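Local coordinates for hypothetical protein PA3967 (Pseudomonas aeruginosa, PDB 1TU9), which probably binds or carries oxygen through its heme b, as a member of the globin family, although its function has not been established, at residues F26-F30 with W94-M100; L60-A64 with V120-I125; I86-D92 with I128-Y132. All coordinates share one frame; numbering follows the deposited sequence. Where two conformers were deposited one is given.

Contact 1. Residues F26-F30 with W94-M100. With HEM (protoporphyrin IX containing Fe), chain B; PPI (propanoic acid), chain C.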
loop_
_atom_site.group_PDB
_atom_site.type_symbol
_atom_site.label_atom_id
_atom_site.label_comp_id
_atom_site.label_asym_id
_atom_site.label_seq_id
_atom_site.Cartn_x
_atom_site.Cartn_y
_atom_site.Cartn_z
ATOM N N PHE A 26 3.197 7.827 6.141
ATOM C CA PHE A 26 2.224 6.814 5.763
ATOM C C PHE A 26 1.661 6.130 7.015
ATOM O O PHE A 26 0.445 6.068 7.201
ATOM C CB PHE A 26 2.811 5.739 4.850
ATOM C CG PHE A 26 1.860 4.604 4.674
ATOM C CD1 PHE A 26 0.749 4.744 3.863
ATOM C CD2 PHE A 26 1.972 3.465 5.449
ATOM C CE1 PHE A 26 -0.194 3.727 3.773
ATOM C CE2 PHE A 26 1.044 2.456 5.365
ATOM C CZ PHE A 26 -0.045 2.587 4.523
ATOM N N TYR A 27 2.534 5.592 7.865
ATOM C CA TYR A 27 2.041 4.856 9.032
ATOM C C TYR A 27 1.352 5.758 10.034
ATOM O O TYR A 27 0.379 5.343 10.645
ATOM C CB TYR A 27 3.124 3.971 9.697
ATOM C CG TYR A 27 3.265 2.665 8.954
ATOM C CD1 TYR A 27 4.345 2.438 8.109
ATOM C CD2 TYR A 27 2.280 1.687 9.030
ATOM C CE1 TYR A 27 4.451 1.269 7.385
ATOM C CE2 TYR A 27 2.385 0.511 8.302
ATOM C CZ TYR A 27 3.478 0.312 7.480
ATOM O OH TYR A 27 3.595 -0.832 6.730
ATOM N N ARG A 28 1.806 7.000 10.182
ATOM C CA ARG A 28 1.109 7.915 11.064
ATOM C C ARG A 28 -0.339 8.085 10.584
ATOM O O ARG A 28 -1.280 8.024 11.364
ATOM C CB ARG A 28 1.825 9.265 11.151
ATOM C CG ARG A 28 1.109 10.278 12.010
ATOM C CD ARG A 28 1.937 11.504 12.317
ATOM N NE ARG A 28 2.548 12.108 11.133
ATOM C CZ ARG A 28 1.957 12.987 10.335
ATOM N NH1 ARG A 28 0.700 13.347 10.532
ATOM N NH2 ARG A 28 2.625 13.511 9.326
ATOM N N HIS A 29 -0.512 8.299 9.283
ATOM C CA HIS A 29 -1.859 8.492 8.754
ATOM C C HIS A 29 -2.698 7.207 8.859
ATOM O O HIS A 29 -3.875 7.244 9.193
ATOM C CB HIS A 29 -1.826 8.905 7.291
ATOM C CG HIS A 29 -1.059 10.156 7.024
ATOM N ND1 HIS A 29 -1.135 11.276 7.820
ATOM C CD2 HIS A 29 -0.240 10.481 5.999
ATOM C CE1 HIS A 29 -0.377 12.232 7.302
ATOM N NE2 HIS A 29 0.185 11.770 6.205
ATOM N N PHE A 30 -2.077 6.082 8.538
ATOM C CA PHE A 30 -2.766 4.797 8.523
ATOM C C PHE A 30 -3.223 4.415 9.941
ATOM O O PHE A 30 -4.386 4.073 10.159
ATOM C CB PHE A 30 -1.819 3.757 7.922
ATOM C CG PHE A 30 -2.442 2.396 7.652
ATOM C CD1 PHE A 30 -3.753 2.244 7.230
ATOM C CD2 PHE A 30 -1.658 1.269 7.749
ATOM C CE1 PHE A 30 -4.278 0.966 6.956
ATOM C CE2 PHE A 30 -2.171 0.008 7.463
ATOM C CZ PHE A 30 -3.477 -0.127 7.058
ATOM N N TRP A 94 -5.892 2.059 4.037
ATOM C CA TRP A 94 -4.507 1.943 3.593
ATOM C C TRP A 94 -4.269 2.843 2.384
ATOM O O TRP A 94 -3.314 3.621 2.337
ATOM C CB TRP A 94 -4.230 0.473 3.256
ATOM C CG TRP A 94 -2.820 0.145 2.858
ATOM C CD1 TRP A 94 -1.826 -0.321 3.666
ATOM C CD2 TRP A 94 -2.244 0.214 1.542
ATOM N NE1 TRP A 94 -0.671 -0.515 2.947
ATOM C CE2 TRP A 94 -0.900 -0.185 1.639
ATOM C CE3 TRP A 94 -2.724 0.599 0.289
ATOM C CZ2 TRP A 94 -0.044 -0.224 0.541
ATOM C CZ3 TRP A 94 -1.869 0.551 -0.803
ATOM C CH2 TRP A 94 -0.551 0.141 -0.671
ATOM N N LEU A 95 -5.167 2.773 1.416
ATOM C CA LEU A 95 -4.996 3.541 0.195
ATOM C C LEU A 95 -5.143 5.031 0.465
ATOM O O LEU A 95 -4.381 5.842 -0.067
ATOM C CB LEU A 95 -5.964 3.059 -0.894
ATOM C CG LEU A 95 -5.755 3.680 -2.278
ATOM C CD1 LEU A 95 -4.336 3.453 -2.787
ATOM C CD2 LEU A 95 -6.769 3.055 -3.225
ATOM N N ASP A 96 -6.092 5.416 1.303
ATOM C CA ASP A 96 -6.231 6.823 1.657
ATOM C C ASP A 96 -4.952 7.358 2.322
ATOM O O ASP A 96 -4.519 8.467 2.040
ATOM C CB ASP A 96 -7.392 7.062 2.624
ATOM C CG ASP A 96 -8.750 6.859 2.011
ATOM O OD1 ASP A 96 -8.888 6.856 0.781
ATOM O OD2 ASP A 96 -9.745 6.722 2.749
ATOM N N ALA A 97 -4.355 6.573 3.212
ATOM C CA ALA A 97 -3.154 6.995 3.921
ATOM C C ALA A 97 -1.985 7.126 2.946
ATOM O O ALA A 97 -1.180 8.069 3.037
ATOM C CB ALA A 97 -2.830 6.007 5.030
ATOM N N LEU A 98 -1.904 6.207 1.998
ATOM C CA LEU A 98 -0.887 6.259 0.961
ATOM C C LEU A 98 -1.021 7.509 0.113
ATOM O O LEU A 98 -0.034 8.211 -0.133
ATOM C CB LEU A 98 -0.939 5.001 0.092
ATOM C CG LEU A 98 0.090 4.938 -1.044
ATOM C CD1 LEU A 98 1.519 5.022 -0.546
ATOM C CD2 LEU A 98 -0.112 3.656 -1.844
ATOM N N LEU A 99 -2.229 7.809 -0.325
ATOM C CA LEU A 99 -2.445 8.990 -1.138
ATOM C C LEU A 99 -2.092 10.277 -0.400
ATOM O O LEU A 99 -1.553 11.211 -1.001
ATOM C CB LEU A 99 -3.877 9.015 -1.671
ATOM C CG LEU A 99 -4.058 8.275 -3.000
ATOM C CD1 LEU A 99 -3.406 9.087 -4.103
ATOM C CD2 LEU A 99 -3.501 6.849 -3.039
ATOM N N MET A 100 -2.369 10.324 0.896
ATOM C CA MET A 100 -1.993 11.482 1.698
ATOM C C MET A 100 -0.468 11.613 1.778
ATOM O O MET A 100 0.070 12.707 1.612
ATOM C CB MET A 100 -2.606 11.372 3.090
ATOM C CG MET A 100 -2.748 12.684 3.797
ATOM S SD MET A 100 -3.573 12.454 5.375
ATOM C CE MET A 100 -3.245 14.023 6.095
HETATM C CHA HEM B . 2.392 -7.632 7.268
HETATM C CHB HEM B . 2.135 -5.563 2.789
HETATM C CHC HEM B . -2.297 -4.175 3.767
HETATM C CHD HEM B . -1.753 -5.356 8.412
HETATM C C1A HEM B . 2.652 -7.258 5.946
HETATM C C2A HEM B . 3.819 -7.637 5.159
HETATM C C3A HEM B . 3.761 -7.070 3.953
HETATM C C4A HEM B . 2.548 -6.291 3.881
HETATM C CMA HEM B . 4.804 -7.227 2.823
HETATM C CAA HEM B . 4.935 -8.563 5.653
HETATM C CBA HEM B . 4.829 -9.906 4.916
HETATM C CGA HEM B . 3.414 -10.444 4.841
HETATM O O1A HEM B . 2.852 -10.816 5.897
HETATM O O2A HEM B . 2.832 -10.523 3.724
HETATM C C1B HEM B . 0.898 -5.017 2.620
HETATM C C2B HEM B . 0.347 -4.356 1.446
HETATM C C3B HEM B . -0.898 -3.975 1.717
HETATM C C4B HEM B . -1.142 -4.388 3.100
HETATM C CMB HEM B . 1.107 -4.123 0.118
HETATM C CAB HEM B . -1.887 -3.211 0.795
HETATM C CBB HEM B . -2.020 -3.488 -0.506
HETATM C C1C HEM B . -2.479 -4.311 5.121
HETATM C C2C HEM B . -3.597 -3.757 5.814
HETATM C C3C HEM B . -3.453 -4.044 7.103
HETATM C C4C HEM B . -2.242 -4.813 7.253
HETATM C CMC HEM B . -4.722 -2.977 5.130
HETATM C CAC HEM B . -4.453 -3.642 8.193
HETATM C CBC HEM B . -4.078 -3.367 9.433
HETATM C C1D HEM B . -0.619 -6.099 8.549
HETATM C C2D HEM B . -0.182 -6.644 9.794
HETATM C C3D HEM B . 1.110 -7.356 9.483
HETATM C C4D HEM B . 1.345 -7.166 8.062
HETATM C CMD HEM B . -0.881 -6.520 11.151
HETATM C CAD HEM B . 1.963 -8.064 10.543
HETATM C CBD HEM B . 2.709 -7.000 11.367
HETATM C CGD HEM B . 3.490 -7.632 12.505
HETATM O O1D HEM B . 2.847 -8.131 13.466
HETATM O O2D HEM B . 4.750 -7.656 12.461
HETATM N NA HEM B . 1.919 -6.438 5.115
HETATM N NB HEM B . -0.045 -5.033 3.618
HETATM N NC HEM B . -1.651 -4.954 6.014
HETATM N ND HEM B . 0.287 -6.422 7.559
HETATM FE FE HEM B . 0.180 -5.824 5.617
HETATM C C1 PPI C . 1.355 -3.353 6.328
HETATM C C2 PPI C . 0.395 -2.546 5.536
HETATM C C3 PPI C . 0.739 -1.136 5.768
HETATM O O1 PPI C . 1.304 -4.541 6.371
HETATM O O2 PPI C . 2.300 -2.732 7.054
#

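Contact 2. Residues L60-A64 with V120-I125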
loop_
_atom_site.group_PDB
_atom_site.type_symbol
_atom_site.label_atom_id
_atom_site.label_comp_id
_atom_site.label_asym_id
_atom_site.label_seq_id
_atom_site.Cartn_x
_atom_site.Cartn_y
_atom_site.Cartn_z
ATOM N N LEU A 60 3.310 -4.688 -5.699
ATOM C CA LEU A 60 2.042 -4.303 -6.322
ATOM C C LEU A 60 2.298 -3.616 -7.671
ATOM O O LEU A 60 1.546 -3.815 -8.626
ATOM C CB LEU A 60 1.197 -3.418 -5.377
ATOM C CG LEU A 60 -0.220 -3.923 -5.038
ATOM C CD1 LEU A 60 -0.191 -5.311 -4.511
ATOM C CD2 LEU A 60 -0.929 -3.043 -4.029
ATOM N N VAL A 61 3.361 -2.820 -7.757
ATOM C CA VAL A 61 3.728 -2.193 -9.030
ATOM C C VAL A 61 4.192 -3.253 -10.040
ATOM O O VAL A 61 3.786 -3.223 -11.194
ATOM C CB VAL A 61 4.780 -1.104 -8.839
ATOM C CG1 VAL A 61 5.259 -0.607 -10.194
ATOM C CG2 VAL A 61 4.201 0.037 -7.994
ATOM N N MET A 62 4.999 -4.207 -9.604
ATOM C CA MET A 62 5.463 -5.254 -10.513
ATOM C C MET A 62 4.294 -6.063 -11.061
ATOM O O MET A 62 4.262 -6.359 -12.252
ATOM C CB MET A 62 6.485 -6.158 -9.829
ATOM C CG MET A 62 7.818 -5.455 -9.578
ATOM S SD MET A 62 9.152 -6.545 -9.113
ATOM C CE MET A 62 8.615 -7.026 -7.631
ATOM N N TYR A 63 3.323 -6.390 -10.216
ATOM C CA TYR A 63 2.104 -7.051 -10.675
ATOM C C TYR A 63 1.411 -6.203 -11.746
ATOM O O TYR A 63 1.061 -6.719 -12.815
ATOM C CB TYR A 63 1.180 -7.324 -9.484
ATOM C CG TYR A 63 -0.188 -7.788 -9.885
ATOM C CD1 TYR A 63 -0.410 -9.096 -10.280
ATOM C CD2 TYR A 63 -1.259 -6.921 -9.884
ATOM C CE1 TYR A 63 -1.690 -9.523 -10.634
ATOM C CE2 TYR A 63 -2.526 -7.339 -10.259
ATOM C CZ TYR A 63 -2.730 -8.636 -10.638
ATOM O OH TYR A 63 -3.991 -9.066 -11.009
ATOM N N ALA A 64 1.288 -4.903 -11.516
ATOM C CA ALA A 64 0.619 -4.005 -12.450
ATOM C C ALA A 64 1.380 -3.839 -13.764
ATOM O O ALA A 64 0.808 -3.395 -14.746
ATOM C CB ALA A 64 0.404 -2.650 -11.795
ATOM N N VAL A 120 -3.449 1.796 -10.085
ATOM C CA VAL A 120 -2.387 0.808 -10.022
ATOM C C VAL A 120 -2.439 0.019 -8.708
ATOM O O VAL A 120 -2.332 -1.201 -8.709
ATOM C CB VAL A 120 -0.999 1.452 -10.256
ATOM C CG1 VAL A 120 0.136 0.489 -9.935
ATOM C CG2 VAL A 120 -0.909 1.956 -11.698
ATOM N N MET A 121 -2.590 0.698 -7.581
ATOM C CA MET A 121 -2.708 -0.025 -6.312
ATOM C C MET A 121 -4.003 -0.825 -6.241
ATOM O O MET A 121 -4.005 -1.930 -5.701
ATOM C CB MET A 121 -2.638 0.919 -5.116
ATOM C CG MET A 121 -1.330 1.674 -4.984
ATOM S SD MET A 121 0.078 0.636 -4.492
ATOM C CE MET A 121 0.862 0.384 -6.044
ATOM N N GLY A 122 -5.088 -0.286 -6.783
ATOM C CA GLY A 122 -6.381 -0.950 -6.709
ATOM C C GLY A 122 -6.402 -2.319 -7.340
ATOM O O GLY A 122 -7.109 -3.208 -6.868
ATOM N N ARG A 123 -5.609 -2.527 -8.385
ATOM C CA ARG A 123 -5.563 -3.822 -9.058
ATOM C C ARG A 123 -5.088 -4.910 -8.144
ATOM O O ARG A 123 -5.677 -5.989 -8.086
ATOM C CB ARG A 123 -4.587 -3.800 -10.221
ATOM C CG ARG A 123 -4.919 -2.828 -11.223
ATOM C CD ARG A 123 -3.783 -2.518 -12.102
ATOM N NE ARG A 123 -4.162 -1.359 -12.837
ATOM C CZ ARG A 123 -3.872 -1.167 -14.106
ATOM N NH1 ARG A 123 -3.167 -2.057 -14.781
ATOM N NH2 ARG A 123 -4.291 -0.079 -14.690
ATOM N N GLY A 124 -3.986 -4.635 -7.452
ATOM C CA GLY A 124 -3.394 -5.608 -6.562
ATOM C C GLY A 124 -4.216 -5.774 -5.307
ATOM O O GLY A 124 -4.380 -6.887 -4.812
ATOM N N ILE A 125 -4.751 -4.677 -4.793
ATOM C CA ILE A 125 -5.632 -4.717 -3.623
ATOM C C ILE A 125 -6.818 -5.623 -3.902
ATOM O O ILE A 125 -7.243 -6.379 -3.034
ATOM C CB ILE A 125 -6.104 -3.293 -3.230
ATOM C CG1 ILE A 125 -4.962 -2.512 -2.555
ATOM C CG2 ILE A 125 -7.307 -3.336 -2.301
ATOM C CD1 ILE A 125 -5.224 -1.033 -2.403
HETATM O O HOH W 1 -1.196 -3.663 -8.104
HETATM O O HOH W 2 -6.063 -7.471 -10.482
#

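Contact 3. Residues I86-D92 with I128-Y132. With HEM (protoporphyrin IX containing Fe), chain B.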
loop_
_atom_site.group_PDB
_atom_site.type_symbol
_atom_site.label_atom_id
_atom_site.label_comp_id
_atom_site.label_asym_id
_atom_site.label_seq_id
_atom_site.Cartn_x
_atom_site.Cartn_y
_atom_site.Cartn_z
ATOM N N ILE A 86 -7.135 -9.512 7.899
ATOM C CA ILE A 86 -7.283 -8.106 7.539
ATOM C C ILE A 86 -8.560 -7.966 6.714
ATOM O O ILE A 86 -8.613 -8.382 5.565
ATOM C CB ILE A 86 -6.061 -7.618 6.732
ATOM C CG1 ILE A 86 -4.756 -7.889 7.498
ATOM C CG2 ILE A 86 -6.231 -6.146 6.370
ATOM C CD1 ILE A 86 -4.714 -7.392 8.929
ATOM N N ARG A 87 -9.590 -7.387 7.321
ATOM C CA ARG A 87 -10.883 -7.245 6.661
ATOM C C ARG A 87 -10.765 -6.347 5.432
ATOM O O ARG A 87 -10.016 -5.361 5.452
ATOM C CB ARG A 87 -11.925 -6.683 7.630
ATOM C CG ARG A 87 -12.357 -7.705 8.654
ATOM C CD ARG A 87 -13.204 -7.166 9.784
ATOM N NE ARG A 87 -13.180 -8.084 10.923
ATOM C CZ ARG A 87 -13.673 -7.817 12.130
ATOM N NH1 ARG A 87 -14.250 -6.646 12.389
ATOM N NH2 ARG A 87 -13.587 -8.733 13.089
ATOM N N PRO A 88 -11.477 -6.686 4.359
ATOM C CA PRO A 88 -11.383 -5.908 3.116
ATOM C C PRO A 88 -11.572 -4.395 3.285
ATOM O O PRO A 88 -10.903 -3.641 2.589
ATOM C CB PRO A 88 -12.484 -6.521 2.244
ATOM C CG PRO A 88 -12.491 -7.943 2.684
ATOM C CD PRO A 88 -12.326 -7.883 4.183
ATOM N N GLU A 89 -12.419 -3.957 4.210
ATOM C CA GLU A 89 -12.657 -2.526 4.403
ATOM C C GLU A 89 -11.383 -1.758 4.778
ATOM O O GLU A 89 -11.258 -0.563 4.500
ATOM C CB GLU A 89 -13.730 -2.291 5.478
ATOM C CG GLU A 89 -15.168 -2.487 5.018
ATOM C CD GLU A 89 -16.181 -2.233 6.128
ATOM O OE1 GLU A 89 -15.998 -1.259 6.896
ATOM O OE2 GLU A 89 -17.173 -2.992 6.235
ATOM N N LEU A 90 -10.427 -2.427 5.403
ATOM C CA LEU A 90 -9.226 -1.752 5.878
ATOM C C LEU A 90 -8.316 -1.293 4.743
ATOM O O LEU A 90 -7.524 -0.372 4.925
ATOM C CB LEU A 90 -8.471 -2.621 6.887
ATOM C CG LEU A 90 -9.300 -2.982 8.135
ATOM C CD1 LEU A 90 -8.451 -3.783 9.098
ATOM C CD2 LEU A 90 -9.880 -1.741 8.830
ATOM N N TYR A 91 -8.426 -1.901 3.571
ATOM C CA TYR A 91 -7.591 -1.500 2.433
ATOM C C TYR A 91 -7.948 -0.112 1.919
ATOM O O TYR A 91 -7.093 0.580 1.364
ATOM C CB TYR A 91 -7.642 -2.535 1.300
ATOM C CG TYR A 91 -7.024 -3.827 1.715
ATOM C CD1 TYR A 91 -7.785 -4.806 2.323
ATOM C CD2 TYR A 91 -5.673 -4.053 1.563
ATOM C CE1 TYR A 91 -7.219 -5.984 2.748
ATOM C CE2 TYR A 91 -5.089 -5.221 1.979
ATOM C CZ TYR A 91 -5.865 -6.192 2.589
ATOM O OH TYR A 91 -5.280 -7.361 3.020
ATOM N N ASP A 92 -9.186 0.318 2.098
ATOM C CA ASP A 92 -9.557 1.667 1.692
ATOM C C ASP A 92 -8.817 2.676 2.564
ATOM O O ASP A 92 -8.399 3.734 2.091
ATOM C CB ASP A 92 -11.073 1.870 1.805
ATOM C CG ASP A 92 -11.873 0.832 1.022
ATOM O OD1 ASP A 92 -11.325 0.182 0.110
ATOM O OD2 ASP A 92 -13.076 0.610 1.258
ATOM N N ILE A 128 -5.739 -9.191 -3.375
ATOM C CA ILE A 128 -5.547 -9.498 -1.963
ATOM C C ILE A 128 -6.893 -9.692 -1.276
ATOM O O ILE A 128 -7.095 -10.698 -0.576
ATOM C CB ILE A 128 -4.720 -8.397 -1.280
ATOM C CG1 ILE A 128 -3.308 -8.395 -1.851
ATOM C CG2 ILE A 128 -4.681 -8.619 0.243
ATOM C CD1 ILE A 128 -2.506 -7.170 -1.497
ATOM N N LYS A 129 -7.820 -8.761 -1.476
ATOM C CA LYS A 129 -9.157 -8.816 -0.876
ATOM C C LYS A 129 -9.892 -10.086 -1.246
ATOM O O LYS A 129 -10.663 -10.626 -0.433
ATOM C CB LYS A 129 -10.030 -7.642 -1.332
ATOM C CG LYS A 129 -9.707 -6.313 -0.714
ATOM C CD LYS A 129 -10.681 -5.285 -1.272
ATOM C CE LYS A 129 -10.495 -3.914 -0.689
ATOM N NZ LYS A 129 -11.405 -2.936 -1.344
ATOM N N SER A 130 -9.673 -10.556 -2.472
ATOM C CA SER A 130 -10.422 -11.692 -2.994
ATOM C C SER A 130 -10.123 -12.961 -2.221
ATOM O O SER A 130 -10.933 -13.898 -2.223
ATOM C CB SER A 130 -10.163 -11.888 -4.490
ATOM O OG SER A 130 -8.909 -12.439 -4.769
ATOM N N TYR A 131 -8.971 -12.990 -1.555
ATOM C CA TYR A 131 -8.561 -14.149 -0.766
ATOM C C TYR A 131 -8.987 -14.077 0.701
ATOM O O TYR A 131 -8.775 -15.033 1.443
ATOM C CB TYR A 131 -7.041 -14.340 -0.872
ATOM C CG TYR A 131 -6.659 -14.908 -2.217
ATOM C CD1 TYR A 131 -6.122 -14.111 -3.210
ATOM C CD2 TYR A 131 -6.916 -16.248 -2.524
ATOM C CE1 TYR A 131 -5.793 -14.631 -4.459
ATOM C CE2 TYR A 131 -6.603 -16.773 -3.772
ATOM C CZ TYR A 131 -6.039 -15.962 -4.731
ATOM O OH TYR A 131 -5.728 -16.466 -5.979
ATOM N N TYR A 132 -9.633 -13.005 1.124
ATOM C CA TYR A 132 -9.897 -12.836 2.548
ATOM C C TYR A 132 -10.631 -14.033 3.188
ATOM O O TYR A 132 -10.227 -14.551 4.230
ATOM C CB TYR A 132 -10.676 -11.547 2.816
ATOM C CG TYR A 132 -11.051 -11.441 4.267
ATOM C CD1 TYR A 132 -10.088 -11.146 5.233
ATOM C CD2 TYR A 132 -12.337 -11.695 4.699
ATOM C CE1 TYR A 132 -10.411 -11.068 6.576
ATOM C CE2 TYR A 132 -12.671 -11.649 6.039
ATOM C CZ TYR A 132 -11.704 -11.339 6.979
ATOM O OH TYR A 132 -12.023 -11.302 8.312
HETATM C CHA HEM B . 2.392 -7.632 7.268
HETATM C CHB HEM B . 2.135 -5.563 2.789
HETATM C CHC HEM B . -2.297 -4.175 3.767
HETATM C CHD HEM B . -1.753 -5.356 8.412
HETATM C C1A HEM B . 2.652 -7.258 5.946
HETATM C C2A HEM B . 3.819 -7.637 5.159
HETATM C C3A HEM B . 3.761 -7.070 3.953
HETATM C C4A HEM B . 2.548 -6.291 3.881
HETATM C CMA HEM B . 4.804 -7.227 2.823
HETATM C CAA HEM B . 4.935 -8.563 5.653
HETATM C CBA HEM B . 4.829 -9.906 4.916
HETATM C CGA HEM B . 3.414 -10.444 4.841
HETATM O O1A HEM B . 2.852 -10.816 5.897
HETATM O O2A HEM B . 2.832 -10.523 3.724
HETATM C C1B HEM B . 0.898 -5.017 2.620
HETATM C C2B HEM B . 0.347 -4.356 1.446
HETATM C C3B HEM B . -0.898 -3.975 1.717
HETATM C C4B HEM B . -1.142 -4.388 3.100
HETATM C CMB HEM B . 1.107 -4.123 0.118
HETATM C CAB HEM B . -1.887 -3.211 0.795
HETATM C CBB HEM B . -2.020 -3.488 -0.506
HETATM C C1C HEM B . -2.479 -4.311 5.121
HETATM C C2C HEM B . -3.597 -3.757 5.814
HETATM C C3C HEM B . -3.453 -4.044 7.103
HETATM C C4C HEM B . -2.242 -4.813 7.253
HETATM C CMC HEM B . -4.722 -2.977 5.130
HETATM C CAC HEM B . -4.453 -3.642 8.193
HETATM C CBC HEM B . -4.078 -3.367 9.433
HETATM C C1D HEM B . -0.619 -6.099 8.549
HETATM C C2D HEM B . -0.182 -6.644 9.794
HETATM C C3D HEM B . 1.110 -7.356 9.483
HETATM C C4D HEM B . 1.345 -7.166 8.062
HETATM C CMD HEM B . -0.881 -6.520 11.151
HETATM C CAD HEM B . 1.963 -8.064 10.543
HETATM C CBD HEM B . 2.709 -7.000 11.367
HETATM C CGD HEM B . 3.490 -7.632 12.505
HETATM O O1D HEM B . 2.847 -8.131 13.466
HETATM O O2D HEM B . 4.750 -7.656 12.461
HETATM N NA HEM B . 1.919 -6.438 5.115
HETATM N NB HEM B . -0.045 -5.033 3.618
HETATM N NC HEM B . -1.651 -4.954 6.014
HETATM N ND HEM B . 0.287 -6.422 7.559
HETATM FE FE HEM B . 0.180 -5.824 5.617
#

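Contact 1. Residues F26-F30 with W94-M100
Trp-94 meets Phe-26 and Phe-30 where the B helix of the globin fold (22-32) crosses the G helix (90-105). Its CB lies 3.7 Å from Phe-30 CE1. With CG anti to the backbone N (chi1 -176°), the indole turns in between the heme and the B helix. Trp-94 CD1 takes Phe-26 CZ at 3.5 Å; this edge-to-face pair has planes 67° apart. The indole in turn offers its own edge to the face of Phe-30, at 90°. C3 of the bound propanoic acid lies at the indole edge, 3.2 Å from Trp-94 NE1. The heme vinyl carbon CAB covers the face opposite Phe-26, 3.3 Å from Trp-94 CE2, and the same vinyl group lies over CH2. Ala-97 CB fits against the B-helix backbone, 3.6 Å from Phe-30 N. Farther out, the sulfur of Met-100, in one of its two conformers, lies over the centre of the His-29 ring; His-29 NE2 is hydrogen-bonded to Glu-104. The aromatic cluster thus packs round the ligand's tail carbon, with the Tyr-27 hydroxyl also close, while the carboxylate is held by polar partners: O1 by the iron, O2 by a very short hydrogen bond from Tyr-27 OH, with Gln-49 as a further donor.

Contact 2. Residues L60-A64 with V120-I125
Leu-60 and Ala-64 of the E helix (46-64) pack across the H helix (111-130) against Gly-124 and Val-120 in this globin fold. The two local axes run nearly perpendicular, at 94°, and come within 8.7 Å of each other.

Apolar packing dominates. In one of its two conformers, Leu-60 carries its CD1 to Gly-124 CA at 3.8 Å, in the place a side chain would otherwise fill, which lets the leucine sit directly on the H-helix backbone. Its other methyl, CD2, lies against the sulfur of Met-121. Met-121 starts away from the E helix but bends back at chi2 (-71°) and chi3 (100°), bringing CE 3.9 Å from Val-61 CG2 and alongside Leu-60 CB. Ala-64 CB meets Val-120 CG1 at 3.7 Å. Val-61 and Val-120 also touch helix 5-17, and Leu-60 and Ile-125 touch the heme.

The polar links between the two segments run through water. One molecule donates to Leu-60 O and to Val-120 O, thereby joining two helix carbonyls; Leu-60 O also accepts the helix bond from Ala-64 N. Tyr-63 CE2 comes 4.1 Å from Arg-123 CB, whereas the guanidinium of Arg-123 points elsewhere and is engaged by Asp-119. A second water lies at the edge of the Tyr-63 ring, 2.7 Å from Tyr-63 OH, and donates to Arg-123 O at 2.8 Å.

Contact 3. Residues I86-D92 with I128-Y132
Lys-129 reaches from the end of the H helix to Asp-92 at the start of the G helix, forming a weak salt bridge with NZ 3.4 Å from OD1. Its chain is fully extended beyond CG and runs antiparallel to the Tyr-91 side chain, with Lys-129 CE 3.7 Å from Tyr-91 CB and close to the carbonyl O of Pro-88. The other polar anchor is Tyr-132 OH, hydrogen-bonded to Asp-85 just ahead of the 86-92 segment.

Around these poles the FG corner, which ends in a type I turn from Arg-87 to Leu-90, packs on Tyr-132, just past the end of the H helix. Pro-88 CD stands over one face of the Tyr-132 ring, 3.9 Å from its centroid and 17° off the normal, a CH-pi contact that Arg-87 CA extends over the same face. The aliphatic part of Arg-87 runs alongside, its CG 3.6 Å from Tyr-132 OH.

Inward, Ile-128 CG2 presses closely on Tyr-91 OH, at 3.1 Å. Tyr-91 has the heme methyl CMC over one ring face. Ile-86 CG2 comes 3.6 Å from the heme carbon C3C, and Ile-128 CD1 3.8 Å from the vinyl carbon CBB. The chemistry thus grades from a long, weak charge pair outside, through CH-pi packing, to mainly carbon packing against the porphyrin, where Tyr-91 and Ile-86 also lie against His-79, the axial iron ligand.

From the N terminus, 26-30 on the B helix opens contact 1, 60-64 on the E helix opens contact 2, and the FG corner at 86-92 opens contact 3. Segments 94-100, 120-125 and 128-132 then close them in the same order, with 63, 55 and 35 residues between the partners. Every pair of contacts therefore crosses; none nests. Contacts 1 and 3 share helix 90-105 and both meet the heme, while contacts 2 and 3 share helix 111-130. Met-121 SD of contact 2 touches Trp-94 CH2 of contact 1 at 3.9 Å, and Ile-125 touches Tyr-91. Together they tie the B, E, G and H helices and the FG corner around the heme.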